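Fimbria adhesin protein (Klebsiella pneumoniae, PDB 3U4K) is the adhesin of a bacterial fimbria, whose receptor-binding domain, the part described here, binds human collagen V and so probably attaches the bacterium to host tissue. Local coordinates at residues 79-85 against 155-161; 104-110 against 133-139. All coordinates share one frame. Numbering follows the deposited sequence.

Contact 1 of 2, residues 79-85 against 155-161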
# COMPACT_ATOMS: atom_id res chain seq x y z
N SER A 79 0.91 9.35 13.33
CA SER A 79 1.49 8.48 12.30
C SER A 79 0.79 8.65 10.96
O SER A 79 -0.43 8.53 10.87
CB SER A 79 1.43 7.01 12.73
OG SER A 79 2.52 6.68 13.57
N ASP A 80 1.58 8.93 9.92
CA ASP A 80 1.05 9.15 8.58
C ASP A 80 1.15 7.90 7.69
O ASP A 80 2.18 7.24 7.66
CB ASP A 80 1.76 10.32 7.90
CG ASP A 80 1.53 11.64 8.62
OD1 ASP A 80 2.43 12.51 8.56
OD2 ASP A 80 0.47 11.81 9.25
N ALA A 81 0.06 7.60 7.00
CA ALA A 81 0.04 6.55 5.98
C ALA A 81 0.28 7.20 4.62
O ALA A 81 -0.55 7.96 4.13
CB ALA A 81 -1.29 5.81 5.99
N LYS A 82 1.44 6.89 4.03
CA LYS A 82 1.90 7.56 2.82
C LYS A 82 2.10 6.62 1.64
O LYS A 82 2.64 5.52 1.79
CB LYS A 82 3.20 8.32 3.09
CG LYS A 82 3.01 9.66 3.78
CD LYS A 82 4.35 10.36 3.98
CE LYS A 82 4.17 11.67 4.73
NZ LYS A 82 5.48 12.26 5.11
N VAL A 83 1.67 7.07 0.47
CA VAL A 83 2.03 6.44 -0.79
C VAL A 83 3.21 7.22 -1.34
O VAL A 83 3.12 8.43 -1.58
CB VAL A 83 0.86 6.46 -1.80
CG1 VAL A 83 1.29 5.81 -3.10
CG2 VAL A 83 -0.35 5.74 -1.22
N VAL A 84 4.33 6.53 -1.53
CA VAL A 84 5.60 7.18 -1.85
C VAL A 84 6.18 6.81 -3.21
O VAL A 84 7.19 7.38 -3.63
CB VAL A 84 6.66 6.91 -0.76
CG1 VAL A 84 6.32 7.67 0.52
CG2 VAL A 84 6.79 5.41 -0.49
N ALA A 85 5.54 5.87 -3.90
CA ALA A 85 6.02 5.38 -5.20
C ALA A 85 5.94 6.44 -6.29
O ALA A 85 4.91 7.09 -6.46
CB ALA A 85 5.25 4.13 -5.61
N PRO A 155 9.90 0.95 -3.32
CA PRO A 155 8.89 1.27 -2.30
C PRO A 155 7.57 1.77 -2.88
O PRO A 155 7.56 2.36 -3.96
CB PRO A 155 9.56 2.38 -1.48
CG PRO A 155 10.52 3.01 -2.43
CD PRO A 155 11.05 1.87 -3.24
N TYR A 156 6.48 1.53 -2.16
CA TYR A 156 5.15 1.99 -2.56
C TYR A 156 4.39 2.62 -1.39
O TYR A 156 3.78 3.68 -1.53
CB TYR A 156 4.33 0.83 -3.14
CG TYR A 156 4.65 0.51 -4.58
CD1 TYR A 156 5.75 -0.28 -4.92
CD2 TYR A 156 3.85 1.00 -5.61
CE1 TYR A 156 6.05 -0.56 -6.24
CE2 TYR A 156 4.14 0.72 -6.94
CZ TYR A 156 5.24 -0.06 -7.25
OH TYR A 156 5.52 -0.34 -8.57
N THR A 157 4.45 1.95 -0.24
CA THR A 157 3.76 2.39 0.97
C THR A 157 4.74 2.62 2.12
O THR A 157 5.71 1.88 2.28
CB THR A 157 2.66 1.38 1.37
OG1 THR A 157 1.42 1.76 0.75
CG2 THR A 157 2.49 1.27 2.89
N GLU A 158 4.48 3.68 2.89
CA GLU A 158 5.24 3.98 4.10
C GLU A 158 4.33 4.50 5.20
O GLU A 158 3.62 5.49 5.01
CB GLU A 158 6.37 4.96 3.80
CG GLU A 158 7.58 4.32 3.14
CD GLU A 158 8.71 5.29 2.86
OE1 GLU A 158 8.54 6.51 3.08
OE2 GLU A 158 9.79 4.81 2.42
N TYR A 159 4.36 3.82 6.34
CA TYR A 159 3.56 4.21 7.49
C TYR A 159 4.45 4.40 8.71
O TYR A 159 5.31 3.57 9.00
CB TYR A 159 2.49 3.16 7.78
CG TYR A 159 1.66 3.46 9.00
CD1 TYR A 159 0.74 4.50 9.01
CD2 TYR A 159 1.78 2.68 10.15
CE1 TYR A 159 -0.03 4.77 10.14
CE2 TYR A 159 1.02 2.94 11.28
CZ TYR A 159 0.12 3.98 11.27
OH TYR A 159 -0.65 4.25 12.38
N GLY A 160 4.23 5.51 9.42
CA GLY A 160 5.00 5.81 10.62
C GLY A 160 4.85 7.24 11.10
O GLY A 160 4.27 8.07 10.41
N PRO A 161 5.36 7.53 12.31
CA PRO A 161 5.32 8.87 12.89
C PRO A 161 6.58 9.67 12.55
O PRO A 161 7.44 9.89 13.40
CB PRO A 161 5.25 8.60 14.40
CG PRO A 161 5.87 7.25 14.59
CD PRO A 161 5.94 6.55 13.26
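Main-chain hydrogen bonds hold the antiparallel strands of 79-85 and 155-161 together, their N-to-C directions 174° apart. In the pair D80 and G160, D80 N gives to G160 O (2.9 Å) and G160 N to D80 O (3.2 Å); in the pair K82 and E158, K82 N to E158 O and E158 N to K82 O both measure 2.8 Å. V84 N to Y156 O (2.9 Å) adds a fifth bond just past the strand 79-83. CA-H...O contacts from the non-hydrogen-bonded residues use the same carbonyls, as Y159 CA to D80 O (3.3 Å).

In this jelly-roll domain both strands are interior members of one sheet, flanked by strands 119-125 and 166-170. Y156 and T157 both face T168, a classic beta bulge in 154-160.

Side chains alternate between the two faces. A81, V83, T157 and Y159 share one, where small A81 leaves room for the tyrosine ring (A81 CB to Y159 CD1, 3.9 Å) and V83 and T157 touch F107 of the facing sheet. The other carries D80, K82 and E158, charged residues suited to a more open surface. A85 CB packs on Y156 CD2 at 3.4 Å, while Y156 OH bonds to A152 O.

Contact 2 of 2, residues 104-110 against 133-139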
# COMPACT_ATOMS: atom_id res chain seq x y z
N GLY A 104 -5.32 1.12 -11.93
CA GLY A 104 -5.32 1.80 -10.64
C GLY A 104 -4.85 0.94 -9.47
O GLY A 104 -4.86 -0.29 -9.55
N LEU A 105 -4.44 1.60 -8.40
CA LEU A 105 -3.98 0.92 -7.19
C LEU A 105 -4.58 1.54 -5.93
O LEU A 105 -4.57 2.76 -5.77
CB LEU A 105 -2.45 0.92 -7.10
CG LEU A 105 -1.66 0.06 -8.09
CD1 LEU A 105 -0.17 0.21 -7.83
CD2 LEU A 105 -2.04 -1.41 -8.01
N ARG A 106 -5.11 0.69 -5.05
CA ARG A 106 -5.62 1.12 -3.76
C ARG A 106 -5.03 0.27 -2.63
O ARG A 106 -5.12 -0.96 -2.65
CB ARG A 106 -7.15 1.08 -3.74
CG ARG A 106 -7.79 1.85 -2.59
CD ARG A 106 -9.31 1.78 -2.64
NE ARG A 106 -9.77 0.40 -2.77
CZ ARG A 106 -10.98 0.04 -3.20
NH1 ARG A 106 -11.87 0.95 -3.56
NH2 ARG A 106 -11.28 -1.25 -3.28
N PHE A 107 -4.41 0.94 -1.67
CA PHE A 107 -3.79 0.28 -0.53
C PHE A 107 -4.62 0.53 0.71
O PHE A 107 -4.98 1.67 1.02
CB PHE A 107 -2.37 0.81 -0.30
CG PHE A 107 -1.55 0.93 -1.55
CD1 PHE A 107 -1.67 2.04 -2.38
CD2 PHE A 107 -0.65 -0.08 -1.90
CE1 PHE A 107 -0.91 2.16 -3.53
CE2 PHE A 107 0.11 0.03 -3.06
CZ PHE A 107 -0.02 1.15 -3.87
N SER A 108 -4.94 -0.55 1.43
CA SER A 108 -5.76 -0.45 2.63
C SER A 108 -5.21 -1.33 3.75
O SER A 108 -4.51 -2.31 3.50
CB SER A 108 -7.21 -0.82 2.32
OG SER A 108 -7.32 -2.19 1.97
N ARG A 109 -5.54 -0.97 4.98
CA ARG A 109 -5.19 -1.75 6.15
C ARG A 109 -6.44 -1.97 6.98
O ARG A 109 -7.23 -1.04 7.16
CB ARG A 109 -4.12 -1.02 6.97
CG ARG A 109 -3.44 -1.88 8.02
CD ARG A 109 -2.53 -1.04 8.90
NE ARG A 109 -2.29 -1.66 10.20
CZ ARG A 109 -1.67 -1.07 11.21
NH1 ARG A 109 -1.20 0.17 11.09
NH2 ARG A 109 -1.50 -1.72 12.35
N LYS A 110 -6.63 -3.19 7.45
CA LYS A 110 -7.81 -3.52 8.25
C LYS A 110 -7.44 -4.33 9.49
O LYS A 110 -6.68 -5.29 9.41
CB LYS A 110 -8.84 -4.27 7.40
CG LYS A 110 -10.26 -4.22 7.95
CD LYS A 110 -11.29 -4.56 6.89
CE LYS A 110 -12.71 -4.41 7.42
NZ LYS A 110 -13.05 -5.45 8.44
N SER A 133 -2.94 -6.94 11.91
CA SER A 133 -3.87 -6.48 10.88
C SER A 133 -3.66 -7.18 9.55
O SER A 133 -2.75 -8.00 9.39
CB SER A 133 -3.75 -4.97 10.70
OG SER A 133 -2.41 -4.59 10.45
N THR A 134 -4.54 -6.86 8.59
CA THR A 134 -4.38 -7.29 7.21
C THR A 134 -3.99 -6.08 6.38
O THR A 134 -4.50 -4.98 6.59
CB THR A 134 -5.69 -7.87 6.63
OG1 THR A 134 -6.71 -6.85 6.60
CG2 THR A 134 -6.17 -9.07 7.43
N PHE A 135 -3.08 -6.28 5.43
CA PHE A 135 -2.79 -5.26 4.42
C PHE A 135 -3.32 -5.75 3.08
O PHE A 135 -3.07 -6.89 2.69
CB PHE A 135 -1.29 -4.95 4.34
CG PHE A 135 -0.97 -3.72 3.54
CD1 PHE A 135 -0.92 -2.47 4.16
CD2 PHE A 135 -0.72 -3.80 2.18
CE1 PHE A 135 -0.63 -1.33 3.43
CE2 PHE A 135 -0.43 -2.66 1.44
CZ PHE A 135 -0.39 -1.42 2.06
N THR A 136 -4.05 -4.88 2.38
CA THR A 136 -4.71 -5.27 1.13
C THR A 136 -4.40 -4.33 -0.04
O THR A 136 -4.66 -3.13 0.02
CB THR A 136 -6.23 -5.42 1.31
OG1 THR A 136 -6.50 -6.44 2.28
CG2 THR A 136 -6.92 -5.80 0.01
N LEU A 137 -3.85 -4.91 -1.11
CA LEU A 137 -3.62 -4.21 -2.37
C LEU A 137 -4.74 -4.53 -3.36
O LEU A 137 -5.08 -5.69 -3.58
CB LEU A 137 -2.26 -4.59 -2.95
CG LEU A 137 -1.87 -4.07 -4.34
CD1 LEU A 137 -1.79 -2.55 -4.38
CD2 LEU A 137 -0.55 -4.68 -4.81
N ASP A 138 -5.31 -3.48 -3.95
CA ASP A 138 -6.37 -3.62 -4.94
C ASP A 138 -5.92 -3.10 -6.29
O ASP A 138 -5.43 -1.97 -6.40
CB ASP A 138 -7.63 -2.88 -4.51
CG ASP A 138 -8.45 -3.66 -3.48
OD1 ASP A 138 -8.22 -4.87 -3.31
OD2 ASP A 138 -9.33 -3.04 -2.85
N ILE A 139 -6.07 -3.93 -7.32
CA ILE A 139 -5.85 -3.49 -8.70
C ILE A 139 -7.19 -3.17 -9.35
O ILE A 139 -8.06 -4.04 -9.49
CB ILE A 139 -5.06 -4.54 -9.52
CG1 ILE A 139 -3.70 -4.81 -8.87
CG2 ILE A 139 -4.88 -4.07 -10.95
CD1 ILE A 139 -3.00 -6.05 -9.38
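The strongest polar link between 104-110 and 133-139 is the salt bridge from R106 NH2 to D138 OD2, 2.7 Å long and nearly straight (169° at the hydrogen). It joins the side chains of R106 and D138, a hydrogen-bonded pair of two antiparallel strands in one sheet of the jelly-roll barrel; D138 OD1 is held by T56 of the neighbouring strand 53-61, so the carboxylate serves both neighbours. A second arginine, R109, points to the other face, where a buried guanidinium needs polar company: R109 NE donates to S133 OG at 2.9 Å, and R109 NH2 reaches A131 O.

Backbone bonds run the length of the contact. R106 pairs with D138, S108 with T136 and K110 with T134, each through two N-H...O bonds of 2.8 to 3.0 Å between N and O of the partners. Beta-branched threonine suits the extended strand, and the p rotamer of T134 (chi1 63°) lets its OG1 donate to K110 O (3.2 Å). T136 OG1 turns instead to T58 OG1.

Between these pairs lie the non-hydrogen-bonded ones, L105 with I139, F107 with L137 and R109 with F135, all directed to the face that meets the opposite sheet. Apart from R109, these side chains are large and apolar and fill the interior: L105 CD2 lies 3.9 Å from I139 CG1 and 3.8 Å from L137 CD1, and M39 covers L137 and I139. F107 touches both F135 and L137, its CB 3.8 Å from F135 CZ and its CE2 3.5 Å from L137 CD1.

Contacts 1 and 2 belong to different sheets of the jelly-roll domain, their centres about 13 Å apart, and meet through the interior between those sheets. Along the chain the order is 79-85, 104-110, 133-139, 155-161, so contact 2 is nested inside the loop that contact 1 closes. The two touch directly: T157 OG1 lies 3.8 Å from F107 CD2 and 3.9 Å from F135 CZ, V83 CG2 packs 4.1 Å from F107 CD1, and Y159 CE2 lies 3.6 Å from R109 NH1. The inward faces of both strand pairs therefore build one shared core, which joins the two sheets into a single all-beta receptor-binding domain.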